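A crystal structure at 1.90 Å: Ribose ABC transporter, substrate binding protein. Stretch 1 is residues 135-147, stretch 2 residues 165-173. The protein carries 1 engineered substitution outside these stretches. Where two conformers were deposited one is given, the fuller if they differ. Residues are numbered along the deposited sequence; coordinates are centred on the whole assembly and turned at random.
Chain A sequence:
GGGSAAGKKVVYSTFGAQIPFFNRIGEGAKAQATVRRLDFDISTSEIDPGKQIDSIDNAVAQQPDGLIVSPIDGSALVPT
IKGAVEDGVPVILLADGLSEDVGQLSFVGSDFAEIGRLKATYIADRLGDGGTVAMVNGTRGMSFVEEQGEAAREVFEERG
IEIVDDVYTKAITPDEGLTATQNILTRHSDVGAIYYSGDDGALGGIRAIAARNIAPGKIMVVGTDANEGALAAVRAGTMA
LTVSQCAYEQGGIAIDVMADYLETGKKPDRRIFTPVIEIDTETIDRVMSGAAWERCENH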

# COMPACT_ATOMS: atom_id res chain seq x y z
N MSE A 135 -17.36 -7.26 5.00
CA MSE A 135 -16.30 -6.41 4.46
C MSE A 135 -16.51 -5.04 4.95
O MSE A 135 -17.62 -4.47 4.79
CB MSE A 135 -16.32 -6.51 2.91
CG MSE A 135 -15.91 -7.89 2.46
SE MSE A 135 -15.91 -7.94 0.44
CE MSE A 135 -14.50 -6.57 0.06
N VAL A 136 -15.48 -4.49 5.56
CA VAL A 136 -15.44 -3.10 6.00
C VAL A 136 -14.40 -2.38 5.17
O VAL A 136 -13.16 -2.40 5.46
CB VAL A 136 -15.16 -2.98 7.52
CG1 VAL A 136 -14.97 -1.51 7.99
CG2 VAL A 136 -16.28 -3.66 8.34
N ASN A 137 -14.89 -1.72 4.15
CA ASN A 137 -14.04 -1.07 3.17
C ASN A 137 -13.78 0.31 3.65
O ASN A 137 -14.52 0.78 4.50
CB ASN A 137 -14.69 -1.05 1.78
CG ASN A 137 -14.96 -2.42 1.20
OD1 ASN A 137 -14.05 -3.08 0.62
ND2 ASN A 137 -16.22 -2.85 1.27
N GLY A 138 -12.68 0.94 3.21
CA GLY A 138 -12.37 2.34 3.58
C GLY A 138 -13.18 3.24 2.60
O GLY A 138 -14.33 2.92 2.26
N THR A 139 -12.57 4.35 2.16
CA THR A 139 -13.25 5.39 1.29
C THR A 139 -13.68 4.96 -0.09
O THR A 139 -12.93 4.43 -0.93
CB THR A 139 -12.30 6.61 1.16
OG1 THR A 139 -11.92 7.02 2.45
CG2 THR A 139 -13.00 7.79 0.48
N ARG A 140 -14.97 5.15 -0.37
CA ARG A 140 -15.58 4.68 -1.62
C ARG A 140 -14.84 5.33 -2.80
O ARG A 140 -14.50 6.48 -2.74
CB ARG A 140 -17.08 5.04 -1.57
CG ARG A 140 -17.95 4.46 -2.67
CD ARG A 140 -19.39 4.30 -2.16
NE ARG A 140 -19.97 3.04 -2.61
CZ ARG A 140 -20.99 2.45 -2.00
NH1 ARG A 140 -21.45 1.33 -2.48
NH2 ARG A 140 -21.56 3.00 -0.93
N GLY A 141 -14.56 4.58 -3.87
CA GLY A 141 -13.86 5.13 -5.05
C GLY A 141 -12.31 5.20 -5.01
O GLY A 141 -11.67 5.37 -6.06
N MSE A 142 -11.71 5.07 -3.82
CA MSE A 142 -10.25 5.00 -3.69
C MSE A 142 -9.80 3.73 -4.32
O MSE A 142 -10.32 2.64 -4.01
CB MSE A 142 -9.71 5.03 -2.26
CG MSE A 142 -9.75 6.45 -1.71
SE MSE A 142 -8.58 6.79 -0.15
CE MSE A 142 -7.69 5.03 0.09
N SER A 143 -8.81 3.85 -5.18
CA SER A 143 -8.28 2.74 -5.90
C SER A 143 -7.79 1.63 -4.95
O SER A 143 -8.00 0.44 -5.21
CB SER A 143 -7.14 3.23 -6.79
OG SER A 143 -6.59 2.12 -7.51
N PHE A 144 -7.15 2.02 -3.84
CA PHE A 144 -6.62 1.03 -2.88
C PHE A 144 -7.78 0.19 -2.33
O PHE A 144 -7.65 -1.03 -2.24
CB PHE A 144 -5.85 1.72 -1.77
CG PHE A 144 -5.53 0.84 -0.56
CD1 PHE A 144 -4.57 -0.17 -0.64
CD2 PHE A 144 -6.17 1.04 0.67
CE1 PHE A 144 -4.25 -0.96 0.49
CE2 PHE A 144 -5.84 0.26 1.80
CZ PHE A 144 -4.87 -0.74 1.70
N VAL A 145 -8.93 0.84 -2.08
CA VAL A 145 -10.14 0.22 -1.53
C VAL A 145 -10.87 -0.61 -2.54
O VAL A 145 -11.15 -1.83 -2.32
CB VAL A 145 -11.06 1.33 -0.92
CG1 VAL A 145 -12.34 0.79 -0.34
CG2 VAL A 145 -10.32 2.05 0.18
N GLU A 146 -11.14 -0.01 -3.70
CA GLU A 146 -11.92 -0.67 -4.73
C GLU A 146 -11.23 -1.80 -5.41
O GLU A 146 -11.83 -2.86 -5.64
CB GLU A 146 -12.40 0.37 -5.76
CG GLU A 146 -13.23 1.47 -5.15
CD GLU A 146 -14.56 1.00 -4.53
OE1 GLU A 146 -14.89 -0.25 -4.52
OE2 GLU A 146 -15.30 1.90 -4.04
N GLU A 147 -9.95 -1.66 -5.71
CA GLU A 147 -9.29 -2.74 -6.42
C GLU A 147 -9.10 -3.95 -5.54
O GLU A 147 -9.32 -5.10 -6.00
CB GLU A 147 -7.91 -2.32 -6.91
CG GLU A 147 -7.94 -1.26 -7.99
CD GLU A 147 -6.53 -0.97 -8.55
OE1 GLU A 147 -5.58 -1.78 -8.27
OE2 GLU A 147 -6.39 0.06 -9.27
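Stretch 2 165-173: DDVYTKAIT

Stretch 2 lies beside stretch 1 as a parallel neighbour, entering as an extended β-strand through Asp 166 and Val 167 and later running as loop through Lys 170 to Thr 173, which occupies the N-cap position of a following helix. The register pairs Met 135 with Asp 166 (CA to CA 4.5 Å) and Val 136 with Val 167 (CA to CA 5.2 Å). Met 135 N donates to Asp 165 O (2.9 Å) and Val 167 N to Met 135 O (2.9 Å), so Met 135 is bonded to the residues before and after its partner, as a parallel ladder requires; Asn 137 N continues it to Val 167 O (2.8 Å). Side chains of Met 135 and Asp 166 share one face of the sheet, those of Val 136 and Val 167 the other, where Val 136 CG2 and Val 167 CG2 are 4.2 Å apart.

Tyr 168 covers the most surface. Its side chain, with chi1 in m, brings the ring between two residues of stretch 1: Asn 137 CB lies over one face, 4.1 Å from the centroid of the Tyr 168 ring, and the guanidinium of Arg 140 stacks on the opposite face, centres 4.2 Å apart and planes at 21°. The phenol reaches the helix of stretch 1, where Tyr 168 OH donates to Glu 146 OE1 (2.7 Å). The same carboxylate accepts from the turn preceding the helix, Gly 141 N to Glu 146 OE2 (2.8 Å), and so ties ring, turn and helix together. Val 145 CG1 packs 4.0 Å from Tyr 168 CE2.

The CA-to-CB bond of Asn 137 points toward stretch 2, and the side chain adds bonds to the ladder: Asn 137 ND2 donates to Val 167 O (3.0 Å) and, weakly, to Asp 166 OD1 (2.9 Å). Asn 137 O accepts from Thr 169 OG1 (2.7 Å), while Thr 169 N donates to Gly 138 O (3.2 Å). Beyond this, Thr 139 OG1 donates to Lys 170 O (2.7 Å), and one water bridges the backbones, donating to Thr 169 O (2.7 Å) and accepting from Arg 140 N (2.8 Å).

Ile 172, with chi angles m and t, closes the contact. Ile 172 CG1 lies 3.6 Å from Gly 138 CA; a CB on Gly 138 would fall 2.3 Å from Ile 172 CG1, a clash, so the absence of a side chain there permits the close approach. Farther out, Ile 172 CD1 meets the edge of the Phe 144 ring, 3.7 Å from Phe 144 CE2, and lies 4.4 Å from Val 145 CG2.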

# COMPACT_ATOMS: atom_id res chain seq x y z
N ASP A 165 -22.39 -8.53 4.77
CA ASP A 165 -22.40 -7.08 4.87
C ASP A 165 -21.12 -6.64 4.14
O ASP A 165 -20.10 -7.28 4.20
CB ASP A 165 -22.38 -6.64 6.35
CG ASP A 165 -23.69 -5.96 6.83
OD1 ASP A 165 -24.49 -5.35 6.03
OD2 ASP A 165 -23.95 -6.05 8.06
N ASP A 166 -21.24 -5.57 3.39
CA ASP A 166 -20.20 -5.12 2.52
C ASP A 166 -20.40 -3.65 2.52
O ASP A 166 -21.14 -3.20 1.65
CB ASP A 166 -20.43 -5.71 1.09
CG ASP A 166 -19.34 -5.29 0.06
OD1 ASP A 166 -18.50 -4.41 0.38
OD2 ASP A 166 -19.29 -5.89 -1.04
N VAL A 167 -19.72 -2.94 3.44
CA VAL A 167 -19.90 -1.54 3.73
C VAL A 167 -18.64 -0.68 3.49
O VAL A 167 -17.51 -1.18 3.47
CB VAL A 167 -20.33 -1.29 5.16
CG1 VAL A 167 -21.64 -2.04 5.50
CG2 VAL A 167 -19.23 -1.61 6.15
N TYR A 168 -18.88 0.61 3.20
CA TYR A 168 -17.80 1.58 2.88
C TYR A 168 -17.84 2.49 4.05
O TYR A 168 -18.85 2.56 4.69
CB TYR A 168 -18.04 2.27 1.56
CG TYR A 168 -17.74 1.43 0.41
CD1 TYR A 168 -18.70 0.54 -0.11
CD2 TYR A 168 -16.51 1.47 -0.18
CE1 TYR A 168 -18.40 -0.26 -1.19
CE2 TYR A 168 -16.22 0.71 -1.27
CZ TYR A 168 -17.17 -0.14 -1.78
OH TYR A 168 -16.84 -0.93 -2.83
N THR A 169 -16.71 3.08 4.44
CA THR A 169 -16.61 3.90 5.63
C THR A 169 -16.01 5.27 5.19
O THR A 169 -15.61 5.41 4.03
CB THR A 169 -15.64 3.30 6.72
OG1 THR A 169 -14.40 2.89 6.12
CG2 THR A 169 -16.22 2.07 7.43
N LYS A 170 -15.86 6.21 6.11
CA LYS A 170 -15.43 7.57 5.75
C LYS A 170 -13.98 7.53 5.35
O LYS A 170 -13.55 8.12 4.35
CB LYS A 170 -15.60 8.56 6.94
N ALA A 171 -13.21 6.80 6.16
CA ALA A 171 -11.81 6.58 5.91
C ALA A 171 -11.34 5.35 6.68
O ALA A 171 -12.04 4.82 7.57
CB ALA A 171 -11.01 7.82 6.35
N ILE A 172 -10.10 4.97 6.43
CA ILE A 172 -9.55 3.86 7.21
C ILE A 172 -8.98 4.36 8.52
O ILE A 172 -7.80 4.69 8.55
CB ILE A 172 -8.50 3.05 6.37
CG1 ILE A 172 -9.14 2.60 5.07
CG2 ILE A 172 -7.94 1.91 7.27
CD1 ILE A 172 -8.21 1.99 4.05
N THR A 173 -9.76 4.30 9.60
CA THR A 173 -9.41 4.70 10.96
C THR A 173 -9.97 3.74 11.98
O THR A 173 -11.01 3.13 11.73
CB THR A 173 -9.98 6.12 11.31
OG1 THR A 173 -11.43 6.08 11.50
CG2 THR A 173 -9.58 7.12 10.24
O HOH W 1 -16.75 5.88 1.62